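Local coordinates for protein probable porin (Pseudomonas aeruginosa, PDB 4FSP) that probably forms a channel for passage of solutes through the bacterial outer membrane, as a beta-barrel porin of the OprD family, at residues R186-A191 / G259-R264; A348-A353 / S388-D393; N310-A315 / R341-H346; Y367-Q370 / G376-L379. All coordinates share one frame; numbering follows the deposited sequence.

In the fold
From the N terminus, interaction 1 comes first: it closes a 67-residue excursion of mostly strand, bringing the loop before strand 193-205 against the residues just before strand 262-273. Interaction 3 follows in series and packs the loop before strand 318-327 on strand 336-346. Interaction 2 then joins the loops that follow strands 336-346 and 378-388, and within its span lies interaction 4, the turn end of the hairpin 358-368/378-388. No two cross. Interactions 1, 2 and 3 touch one another, interactions 2 and 3 with centres about 11 Å apart, and form one network of loops. Interaction 4 sits at the far end of the barrel, its centre about 42 Å from that of interaction 1.

Interaction 1: residues R186-A191 / G259-R264; sequences RRFAGA and GRIDNR
F188 and I261 supply the tightly packed half of this loop-to-loop contact at one end of the porin barrel, where the connection leading into strand 193-205 meets the one leading into strand 262-273. The two side chains cross at about a right angle, and F188 CD1 lies 3.7 Å from I261 CG1 and 3.9 Å from I261 CD1. With F188 CG anti to its carbonyl carbon (chi1 -49°), the ring swings closer to the isoleucine than its CB bond alone would suggest. One ring face is taken by R187 CB, 3.9 Å above the plane and over the centre, while L181 and P294 also pack on F188. The buried R187 side chain leads off in another direction, to salt bridges with D311 and E314, and so couples this loop to the one holding those two acids. D252 OD1 accepts from the I261 backbone N.

The other half lies on the solvent side. A189 is exposed, and its CB touches the G259 backbone, 3.3 Å from G259 N, a close approach but one that involves few atoms; the peptide bond before G259 is cis. No direct hydrogen bond joins the segments here. A water spans the gap instead, donating to R260 O at 2.8 Å and accepting only weakly from A189 N at 3.4 Å.

Interaction 2: residues A348-A353 / S388-D393; sequences AKPKGA and SAFSRD
The F390 ring is sandwiched between P350 on one face and S388 OG on the other, the oxygen standing 3.5 Å above the ring centre. On the proline side the contact is CH-pi: P350 CB is 4.0 Å from the F390 ring centroid and 29° off the ring normal. P350 CG reaches further back, to 3.4 Å from F390 CB. A348 CB approaches the far end of the ring obliquely, 3.4 Å from F390 CE2, and A353, which is exposed, packs its CB on F390 CB. F390 CG stands between its backbone N and carbonyl carbon (chi1 52°), which sends the ring back over S388 and presents its other face to the proline.

The same serine oxygen shapes the loop beneath. S388 OG accepts from F390 N and from S391 N, both at 3.2 Å, and is joined to E358 OE1 by a further, weak hydrogen bond. Across the ends of the loop, S388 N donates almost straight to D393 OD1 (3.0 Å, 170°), from well above the carboxylate plane. E314 packs on both P350 and F390. The serine bonds make an ST turn with its accompanying ST motif, within a short loop joining neighbouring barrel strands and wedged by its phenylalanine against the adjacent loop.

Interaction 3: residues N310-A315 / R341-H346; sequences NDFAEA and RYFSGH
This is a buried aromatic contact between F312, on the long loop that precedes strand 318-327, and the face of barrel strand 336-346 that carries F343. The evidence is in how the rings meet. Their planes are within 26° of parallel, yet the centroids are 5.1 Å apart, displaced enough to leave little ring-on-ring contact. F312 meets the root of the other side chain instead: F312 CZ is 3.2 Å from F343 CB, and F312 CE1 is 3.6 Å from F343 CG. A chi1 of -48° sets F343 CG beside its own backbone N, and the outer end of that ring leads away from the loop, toward E360 and D362.

Further along the strand, G345 has only backbone to offer, and the F312 ring settles close to it, with F312 CE2 4.1 Å from G345 N. One face of the F312 ring carries N310 ND2, 3.1 Å above the plane and over its centre; that nitrogen also makes a weak hydrogen bond to E358.

The loop is held through backbone and side chain alike. Q285 NE2 donates to the carbonyls of both D311 and F312, D311 OD2 bonds to Y295 OH, and N310 N donates to E360. A buried loop pressed against strand residues is consistent with the inward-folded extracellular loops that narrow the channel in OprD-family porins.

Interaction 4: residues Y367-Q370 / G376-L379; sequences YVLQ and GLGL
Y367 O is approached by two groups from the opposing strand: L379 N donates to it at 2.8 Å and almost straight (176°), while G378 CA makes a CA-H...O contact at 3.5 Å. The return bond, Y367 N to L379 O at 2.9 Å, completes an antiparallel hydrogen-bonded pair. V368 and G378 form the next, non-hydrogen-bonded pair, their CA atoms 4.4 Å apart.

One step nearer the turn, L377 O is also doubly engaged: L369 N donates to it at 3.0 Å (150° at the hydrogen), and V368 CA makes a CA-H...O contact at 3.2 Å. Next to the L369 N to L377 O bond, the L369 and L377 side chains lie side by side and point the same way, L369 CD1 3.7 Å from L377 CB. The other branch, L369 CD2, meets the edge of the Y367 ring in plane. A bound detergent lies about 9 Å from the Y367 side chain.

The ladder closes the hairpin of strands 358-368 and 378-388 with a short turn, probably at the periplasmic end of the barrel, where porins have their short turns. Its outer edges continue into the neighbours: V368 bonds to G335, just before strand 336-346, and G378 to T402 of strand 394-406, where L401 packs on L377 and L379.

Interaction 1: residues R186-A191 / G259-R264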
loop_
_atom_site.group_PDB
_atom_site.type_symbol
_atom_site.label_atom_id
_atom_site.label_comp_id
_atom_site.label_asym_id
_atom_site.label_seq_id
_atom_site.Cartn_x
_atom_site.Cartn_y
_atom_site.Cartn_z
ATOM N N ARG A 186 -16.242 9.713 -10.095
ATOM C CA ARG A 186 -16.438 9.645 -11.550
ATOM C C ARG A 186 -15.259 10.171 -12.391
ATOM O O ARG A 186 -15.471 10.709 -13.479
ATOM C CB ARG A 186 -17.721 10.391 -11.950
ATOM C CG ARG A 186 -18.870 10.241 -10.963
ATOM C CD ARG A 186 -20.006 11.211 -11.267
ATOM N NE ARG A 186 -20.929 10.679 -12.267
ATOM C CZ ARG A 186 -21.123 11.217 -13.466
ATOM N NH1 ARG A 186 -20.461 12.312 -13.810
ATOM N NH2 ARG A 186 -21.980 10.665 -14.317
ATOM N N ARG A 187 -14.032 10.017 -11.896
ATOM C CA ARG A 187 -12.843 10.523 -12.598
ATOM C C ARG A 187 -12.704 10.002 -14.022
ATOM O O ARG A 187 -12.150 10.677 -14.898
ATOM C CB ARG A 187 -11.574 10.168 -11.823
ATOM C CG ARG A 187 -11.355 11.020 -10.592
ATOM C CD ARG A 187 -10.373 10.352 -9.653
ATOM N NE ARG A 187 -10.203 11.157 -8.446
ATOM C CZ ARG A 187 -9.477 10.786 -7.401
ATOM N NH1 ARG A 187 -8.848 9.612 -7.413
ATOM N NH2 ARG A 187 -9.388 11.591 -6.351
ATOM N N PHE A 188 -13.209 8.799 -14.239
ATOM C CA PHE A 188 -13.130 8.155 -15.533
ATOM C C PHE A 188 -14.542 7.862 -16.035
ATOM O O PHE A 188 -15.511 8.195 -15.353
ATOM C CB PHE A 188 -12.296 6.889 -15.374
ATOM C CG PHE A 188 -11.011 7.132 -14.644
ATOM C CD1 PHE A 188 -10.035 7.963 -15.199
ATOM C CD2 PHE A 188 -10.783 6.570 -13.396
ATOM C CE1 PHE A 188 -8.848 8.210 -14.529
ATOM C CE2 PHE A 188 -9.596 6.814 -12.714
ATOM C CZ PHE A 188 -8.622 7.639 -13.280
ATOM N N ALA A 189 -14.665 7.260 -17.216
ATOM C CA ALA A 189 -15.985 6.997 -17.795
ATOM C C ALA A 189 -16.802 5.976 -16.991
ATOM O O ALA A 189 -18.010 6.135 -16.811
ATOM C CB ALA A 189 -15.855 6.557 -19.238
ATOM N N GLY A 190 -16.137 4.928 -16.522
ATOM C CA GLY A 190 -16.767 3.918 -15.686
ATOM C C GLY A 190 -15.688 3.096 -15.010
ATOM O O GLY A 190 -14.505 3.345 -15.250
ATOM N N ALA A 191 -16.061 2.128 -14.170
ATOM C CA ALA A 191 -15.040 1.289 -13.522
ATOM C C ALA A 191 -14.724 0.063 -14.360
ATOM O O ALA A 191 -15.095 -1.055 -14.005
ATOM C CB ALA A 191 -15.438 0.887 -12.098
ATOM N N GLY A 259 -12.891 5.424 -20.217
ATOM C CA GLY A 259 -12.286 5.062 -21.479
ATOM C C GLY A 259 -11.000 5.835 -21.725
ATOM O O GLY A 259 -9.933 5.407 -21.308
ATOM N N ARG A 260 -11.087 6.973 -22.399
ATOM C CA ARG A 260 -9.879 7.735 -22.701
ATOM C C ARG A 260 -9.279 8.316 -21.431
ATOM O O ARG A 260 -9.974 8.947 -20.630
ATOM C CB ARG A 260 -10.159 8.864 -23.689
ATOM C CG ARG A 260 -8.901 9.594 -24.124
ATOM C CD ARG A 260 -9.216 10.850 -24.919
ATOM N NE ARG A 260 -9.339 12.024 -24.059
ATOM C CZ ARG A 260 -8.316 12.790 -23.684
ATOM N NH1 ARG A 260 -7.081 12.512 -24.092
ATOM N NH2 ARG A 260 -8.528 13.838 -22.900
ATOM N N ILE A 261 -7.983 8.098 -21.243
ATOM C CA ILE A 261 -7.319 8.564 -20.032
ATOM C C ILE A 261 -5.962 9.185 -20.339
ATOM O O ILE A 261 -5.171 8.638 -21.118
ATOM C CB ILE A 261 -7.139 7.387 -19.025
ATOM C CG1 ILE A 261 -8.493 6.980 -18.428
ATOM C CG2 ILE A 261 -6.170 7.754 -17.911
ATOM C CD1 ILE A 261 -8.499 5.579 -17.877
ATOM N N ASP A 262 -5.693 10.327 -19.719
ATOM C CA ASP A 262 -4.384 10.958 -19.803
ATOM C C ASP A 262 -4.059 11.578 -18.443
ATOM O O ASP A 262 -4.596 12.615 -18.072
ATOM C CB ASP A 262 -4.365 12.007 -20.934
ATOM C CG ASP A 262 -3.152 12.936 -20.876
ATOM O OD1 ASP A 262 -2.054 12.513 -20.454
ATOM O OD2 ASP A 262 -3.301 14.114 -21.263
ATOM N N ASN A 263 -3.195 10.913 -17.686
ATOM C CA ASN A 263 -2.807 11.430 -16.387
ATOM C C ASN A 263 -1.301 11.452 -16.248
ATOM O O ASN A 263 -0.622 10.456 -16.535
ATOM C CB ASN A 263 -3.460 10.628 -15.256
ATOM C CG ASN A 263 -2.989 11.059 -13.878
ATOM O OD1 ASN A 263 -2.115 10.420 -13.281
ATOM N ND2 ASN A 263 -3.583 12.127 -13.348
ATOM N N ARG A 264 -0.789 12.619 -15.867
ATOM C CA ARG A 264 0.616 12.792 -15.529
ATOM C C ARG A 264 0.657 13.264 -14.106
ATOM O O ARG A 264 0.119 14.320 -13.769
ATOM C CB ARG A 264 1.269 13.862 -16.390
ATOM C CG ARG A 264 1.343 13.513 -17.832
ATOM C CD ARG A 264 0.410 14.354 -18.661
ATOM N NE ARG A 264 0.760 14.193 -20.071
ATOM C CZ ARG A 264 0.036 14.633 -21.081
ATOM N NH1 ARG A 264 -1.094 15.282 -20.855
ATOM N NH2 ARG A 264 0.443 14.430 -22.315
HETATM O O HOH W 1 -11.715 8.071 -18.672
#

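Interaction 2: residues A348-A353 / S388-D393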
loop_
_atom_site.group_PDB
_atom_site.type_symbol
_atom_site.label_atom_id
_atom_site.label_comp_id
_atom_site.label_asym_id
_atom_site.label_seq_id
_atom_site.Cartn_x
_atom_site.Cartn_y
_atom_site.Cartn_z
ATOM N N ALA A 348 -8.366 21.464 -8.588
ATOM C CA ALA A 348 -9.032 20.232 -8.986
ATOM C C ALA A 348 -10.101 20.506 -10.034
ATOM O O ALA A 348 -10.842 21.489 -9.935
ATOM C CB ALA A 348 -9.651 19.560 -7.788
ATOM N N LYS A 349 -10.183 19.624 -11.029
ATOM C CA LYS A 349 -11.211 19.711 -12.058
ATOM C C LYS A 349 -12.071 18.452 -12.008
ATOM O O LYS A 349 -12.007 17.607 -12.905
ATOM C CB LYS A 349 -10.585 19.894 -13.451
ATOM C CG LYS A 349 -9.870 21.231 -13.639
ATOM C CD LYS A 349 -9.541 21.513 -15.103
ATOM C CE LYS A 349 -8.456 20.589 -15.649
ATOM N NZ LYS A 349 -8.058 20.949 -17.048
ATOM N N PRO A 350 -12.886 18.325 -10.949
ATOM C CA PRO A 350 -13.729 17.140 -10.761
ATOM C C PRO A 350 -14.818 17.083 -11.837
ATOM O O PRO A 350 -15.268 18.124 -12.327
ATOM C CB PRO A 350 -14.372 17.405 -9.401
ATOM C CG PRO A 350 -14.507 18.904 -9.381
ATOM C CD PRO A 350 -13.246 19.409 -10.014
ATOM N N LYS A 351 -15.243 15.881 -12.202
ATOM C CA LYS A 351 -16.263 15.753 -13.232
ATOM C C LYS A 351 -17.683 15.915 -12.684
ATOM O O LYS A 351 -18.026 15.374 -11.631
ATOM C CB LYS A 351 -16.116 14.425 -13.978
ATOM C CG LYS A 351 -15.208 14.494 -15.212
ATOM C CD LYS A 351 -13.722 14.526 -14.862
ATOM C CE LYS A 351 -12.876 14.051 -16.057
ATOM N NZ LYS A 351 -11.444 14.516 -16.038
ATOM N N GLY A 352 -18.494 16.686 -13.399
ATOM C CA GLY A 352 -19.902 16.824 -13.078
ATOM C C GLY A 352 -20.210 17.629 -11.832
ATOM O O GLY A 352 -21.377 17.812 -11.488
ATOM N N ALA A 353 -19.172 18.111 -11.153
ATOM C CA ALA A 353 -19.363 18.904 -9.941
ATOM C C ALA A 353 -18.617 20.233 -10.004
ATOM O O ALA A 353 -17.650 20.381 -10.752
ATOM C CB ALA A 353 -18.940 18.114 -8.707
ATOM N N SER A 388 -14.522 19.103 1.254
ATOM C CA SER A 388 -14.323 19.331 -0.172
ATOM C C SER A 388 -15.385 20.243 -0.782
ATOM O O SER A 388 -16.540 20.247 -0.341
ATOM C CB SER A 388 -14.279 17.992 -0.927
ATOM O OG SER A 388 -14.098 18.212 -2.318
ATOM N N ALA A 389 -14.992 21.016 -1.794
ATOM C CA ALA A 389 -15.948 21.845 -2.528
ATOM C C ALA A 389 -16.744 21.030 -3.545
ATOM O O ALA A 389 -17.835 21.425 -3.934
ATOM C CB ALA A 389 -15.237 22.987 -3.222
ATOM N N PHE A 390 -16.196 19.896 -3.973
ATOM C CA PHE A 390 -16.824 19.133 -5.049
ATOM C C PHE A 390 -17.273 17.719 -4.692
ATOM O O PHE A 390 -17.965 17.074 -5.482
ATOM C CB PHE A 390 -15.903 19.075 -6.264
ATOM C CG PHE A 390 -14.511 18.604 -5.951
ATOM C CD1 PHE A 390 -14.234 17.250 -5.816
ATOM C CD2 PHE A 390 -13.474 19.519 -5.804
ATOM C CE1 PHE A 390 -12.940 16.811 -5.533
ATOM C CE2 PHE A 390 -12.181 19.091 -5.521
ATOM C CZ PHE A 390 -11.911 17.733 -5.388
ATOM N N SER A 391 -16.873 17.223 -3.528
ATOM C CA SER A 391 -17.393 15.936 -3.070
ATOM C C SER A 391 -17.878 16.017 -1.631
ATOM O O SER A 391 -17.739 17.053 -0.959
ATOM C CB SER A 391 -16.373 14.811 -3.242
ATOM O OG SER A 391 -15.273 14.989 -2.374
ATOM N N ARG A 392 -18.454 14.916 -1.166
ATOM C CA ARG A 392 -19.122 14.895 0.124
ATOM C C ARG A 392 -18.140 14.976 1.284
ATOM O O ARG A 392 -17.191 14.183 1.371
ATOM C CB ARG A 392 -20.003 13.652 0.238
ATOM C CG ARG A 392 -21.100 13.615 -0.830
ATOM C CD ARG A 392 -21.991 12.396 -0.691
ATOM N NE ARG A 392 -22.929 12.531 0.418
ATOM C CZ ARG A 392 -23.510 11.503 1.029
ATOM N NH1 ARG A 392 -23.237 10.261 0.650
ATOM N NH2 ARG A 392 -24.355 11.718 2.028
ATOM N N ASP A 393 -18.372 15.953 2.157
ATOM C CA ASP A 393 -17.586 16.122 3.373
ATOM C C ASP A 393 -17.797 14.953 4.328
ATOM O O ASP A 393 -18.904 14.409 4.428
ATOM C CB ASP A 393 -17.974 17.420 4.078
ATOM C CG ASP A 393 -17.733 18.643 3.222
ATOM O OD1 ASP A 393 -17.318 18.498 2.049
ATOM O OD2 ASP A 393 -17.976 19.753 3.729
#

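Interaction 3: residues N310-A315 / R341-H346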
loop_
_atom_site.group_PDB
_atom_site.type_symbol
_atom_site.label_atom_id
_atom_site.label_comp_id
_atom_site.label_asym_id
_atom_site.label_seq_id
_atom_site.Cartn_x
_atom_site.Cartn_y
_atom_site.Cartn_z
ATOM N N ASN A 310 -8.895 10.792 1.627
ATOM C CA ASN A 310 -8.788 11.339 0.273
ATOM C C ASN A 310 -7.410 11.105 -0.314
ATOM O O ASN A 310 -6.425 10.965 0.425
ATOM C CB ASN A 310 -9.115 12.837 0.251
ATOM C CG ASN A 310 -9.244 13.394 -1.166
ATOM O OD1 ASN A 310 -9.971 12.839 -2.003
ATOM N ND2 ASN A 310 -8.541 14.498 -1.438
ATOM N N ASP A 311 -7.339 11.078 -1.640
ATOM C CA ASP A 311 -6.075 10.803 -2.327
ATOM C C ASP A 311 -5.594 12.010 -3.134
ATOM O O ASP A 311 -4.566 11.951 -3.803
ATOM C CB ASP A 311 -6.224 9.577 -3.229
ATOM C CG ASP A 311 -7.338 9.733 -4.255
ATOM O OD1 ASP A 311 -7.956 10.819 -4.317
ATOM O OD2 ASP A 311 -7.596 8.768 -5.014
ATOM N N PHE A 312 -6.354 13.100 -3.061
ATOM C CA PHE A 312 -5.987 14.343 -3.719
ATOM C C PHE A 312 -5.503 14.090 -5.131
ATOM O O PHE A 312 -4.406 14.512 -5.501
ATOM C CB PHE A 312 -4.927 15.062 -2.876
ATOM C CG PHE A 312 -5.442 15.449 -1.519
ATOM C CD1 PHE A 312 -5.437 14.530 -0.473
ATOM C CD2 PHE A 312 -5.987 16.712 -1.302
ATOM C CE1 PHE A 312 -5.943 14.867 0.774
ATOM C CE2 PHE A 312 -6.498 17.057 -0.052
ATOM C CZ PHE A 312 -6.491 16.131 0.982
ATOM N N ALA A 313 -6.330 13.386 -5.899
ATOM C CA ALA A 313 -5.936 12.911 -7.218
ATOM C C ALA A 313 -6.996 13.168 -8.284
ATOM O O ALA A 313 -7.117 12.397 -9.236
ATOM C CB ALA A 313 -5.566 11.421 -7.171
ATOM N N GLU A 314 -7.753 14.249 -8.121
ATOM C CA GLU A 314 -8.617 14.744 -9.183
ATOM C C GLU A 314 -7.768 15.301 -10.311
ATOM O O GLU A 314 -6.633 15.732 -10.085
ATOM C CB GLU A 314 -9.531 15.856 -8.665
ATOM C CG GLU A 314 -10.540 15.382 -7.647
ATOM C CD GLU A 314 -11.481 14.339 -8.212
ATOM O OE1 GLU A 314 -12.074 14.592 -9.284
ATOM O OE2 GLU A 314 -11.619 13.258 -7.593
ATOM N N ALA A 315 -8.314 15.280 -11.523
ATOM C CA ALA A 315 -7.663 15.914 -12.660
ATOM C C ALA A 315 -7.268 17.346 -12.285
ATOM O O ALA A 315 -8.053 18.067 -11.657
ATOM C CB ALA A 315 -8.605 15.920 -13.867
ATOM N N ARG A 341 -1.188 14.945 10.297
ATOM C CA ARG A 341 -0.855 15.492 8.990
ATOM C C ARG A 341 -2.008 16.314 8.448
ATOM O O ARG A 341 -3.184 16.075 8.758
ATOM C CB ARG A 341 -0.466 14.374 8.006
ATOM C CG ARG A 341 -1.518 13.263 7.885
ATOM C CD ARG A 341 -1.042 12.129 6.956
ATOM N NE ARG A 341 -2.010 11.030 6.908
ATOM C CZ ARG A 341 -1.774 9.849 6.352
ATOM N NH1 ARG A 341 -0.603 9.609 5.778
ATOM N NH2 ARG A 341 -2.709 8.909 6.367
ATOM N N TYR A 342 -1.664 17.291 7.630
ATOM C CA TYR A 342 -2.658 18.157 7.041
ATOM C C TYR A 342 -2.366 18.245 5.550
ATOM O O TYR A 342 -1.206 18.424 5.147
ATOM C CB TYR A 342 -2.606 19.541 7.707
ATOM C CG TYR A 342 -3.525 20.539 7.063
ATOM C CD1 TYR A 342 -4.884 20.529 7.331
ATOM C CD2 TYR A 342 -3.036 21.494 6.185
ATOM C CE1 TYR A 342 -5.732 21.444 6.733
ATOM C CE2 TYR A 342 -3.869 22.413 5.588
ATOM C CZ TYR A 342 -5.216 22.379 5.861
ATOM O OH TYR A 342 -6.052 23.293 5.263
ATOM N N PHE A 343 -3.408 18.090 4.736
ATOM C CA PHE A 343 -3.274 18.203 3.284
ATOM C C PHE A 343 -4.203 19.301 2.814
ATOM O O PHE A 343 -5.336 19.397 3.285
ATOM C CB PHE A 343 -3.764 16.955 2.529
ATOM C CG PHE A 343 -3.274 15.636 3.052
ATOM C CD1 PHE A 343 -3.932 14.998 4.104
ATOM C CD2 PHE A 343 -2.225 14.979 2.420
ATOM C CE1 PHE A 343 -3.509 13.748 4.552
ATOM C CE2 PHE A 343 -1.797 13.735 2.868
ATOM C CZ PHE A 343 -2.437 13.119 3.933
ATOM N N SER A 344 -3.759 20.068 1.827
ATOM C CA SER A 344 -4.600 21.082 1.206
ATOM C C SER A 344 -4.495 21.000 -0.319
ATOM O O SER A 344 -3.392 21.023 -0.880
ATOM C CB SER A 344 -4.189 22.472 1.687
ATOM O OG SER A 344 -4.856 23.472 0.934
ATOM N N GLY A 345 -5.638 20.910 -0.992
ATOM C CA GLY A 345 -5.644 20.802 -2.442
ATOM C C GLY A 345 -6.405 21.908 -3.171
ATOM O O GLY A 345 -7.417 22.425 -2.674
ATOM N N HIS A 346 -5.927 22.262 -4.363
ATOM C CA HIS A 346 -6.604 23.259 -5.189
ATOM C C HIS A 346 -6.431 22.932 -6.666
ATOM O O HIS A 346 -5.626 22.063 -7.026
ATOM C CB HIS A 346 -6.042 24.648 -4.903
ATOM C CG HIS A 346 -4.623 24.836 -5.351
ATOM N ND1 HIS A 346 -3.540 24.528 -4.550
ATOM C CD2 HIS A 346 -4.106 25.311 -6.510
ATOM C CE1 HIS A 346 -2.423 24.809 -5.196
ATOM N NE2 HIS A 346 -2.738 25.287 -6.388
#

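Interaction 4: residues Y367-Q370 / G376-L379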
loop_
_atom_site.group_PDB
_atom_site.type_symbol
_atom_site.label_atom_id
_atom_site.label_comp_id
_atom_site.label_asym_id
_atom_site.label_seq_id
_atom_site.Cartn_x
_atom_site.Cartn_y
_atom_site.Cartn_z
ATOM N N TYR A 367 -0.740 2.787 20.675
ATOM C CA TYR A 367 -0.029 2.259 21.824
ATOM C C TYR A 367 0.043 0.743 21.780
ATOM O O TYR A 367 -0.938 0.073 21.439
ATOM C CB TYR A 367 -0.639 2.715 23.153
ATOM C CG TYR A 367 0.248 2.353 24.320
ATOM C CD1 TYR A 367 1.419 3.054 24.560
ATOM C CD2 TYR A 367 -0.064 1.296 25.158
ATOM C CE1 TYR A 367 2.247 2.726 25.604
ATOM C CE2 TYR A 367 0.759 0.961 26.219
ATOM C CZ TYR A 367 1.915 1.677 26.436
ATOM O OH TYR A 367 2.744 1.355 27.490
ATOM N N VAL A 368 1.219 0.219 22.122
ATOM C CA VAL A 368 1.450 -1.215 22.221
ATOM C C VAL A 368 1.917 -1.561 23.631
ATOM O O VAL A 368 2.945 -1.054 24.083
ATOM C CB VAL A 368 2.559 -1.660 21.269
ATOM C CG1 VAL A 368 2.695 -3.177 21.302
ATOM C CG2 VAL A 368 2.281 -1.169 19.859
ATOM N N LEU A 369 1.178 -2.424 24.322
ATOM C CA LEU A 369 1.568 -2.840 25.667
ATOM C C LEU A 369 2.978 -3.424 25.654
ATOM O O LEU A 369 3.324 -4.200 24.763
ATOM C CB LEU A 369 0.572 -3.849 26.232
ATOM C CG LEU A 369 -0.897 -3.418 26.179
ATOM C CD1 LEU A 369 -1.770 -4.406 26.936
ATOM C CD2 LEU A 369 -1.093 -2.009 26.726
ATOM N N GLN A 370 3.797 -3.032 26.625
ATOM C CA GLN A 370 5.212 -3.399 26.626
ATOM C C GLN A 370 5.546 -4.555 27.560
ATOM O O GLN A 370 6.681 -5.033 27.573
ATOM C CB GLN A 370 6.063 -2.191 26.999
ATOM C CG GLN A 370 5.880 -1.013 26.073
ATOM C CD GLN A 370 6.366 -1.301 24.677
ATOM O OE1 GLN A 370 7.561 -1.478 24.452
ATOM N NE2 GLN A 370 5.442 -1.350 23.727
ATOM N N GLY A 376 1.632 -8.002 23.736
ATOM C CA GLY A 376 1.618 -7.783 22.304
ATOM C C GLY A 376 0.516 -6.855 21.841
ATOM O O GLY A 376 0.525 -6.405 20.701
ATOM N N LEU A 377 -0.430 -6.568 22.729
ATOM C CA LEU A 377 -1.645 -5.846 22.364
ATOM C C LEU A 377 -1.387 -4.464 21.765
ATOM O O LEU A 377 -0.625 -3.662 22.315
ATOM C CB LEU A 377 -2.591 -5.728 23.563
ATOM C CG LEU A 377 -4.037 -5.457 23.154
ATOM C CD1 LEU A 377 -4.502 -6.578 22.246
ATOM C CD2 LEU A 377 -4.942 -5.333 24.377
ATOM N N GLY A 378 -2.023 -4.201 20.625
ATOM C CA GLY A 378 -1.880 -2.929 19.947
ATOM C C GLY A 378 -3.210 -2.209 19.855
ATOM O O GLY A 378 -4.221 -2.793 19.438
ATOM N N LEU A 379 -3.213 -0.948 20.273
ATOM C CA LEU A 379 -4.365 -0.083 20.075
ATOM C C LEU A 379 -3.987 1.006 19.078
ATOM O O LEU A 379 -2.964 1.690 19.230
ATOM C CB LEU A 379 -4.837 0.550 21.390
ATOM C CG LEU A 379 -5.334 -0.370 22.508
ATOM C CD1 LEU A 379 -4.222 -0.680 23.512
ATOM C CD2 LEU A 379 -6.558 0.223 23.217
#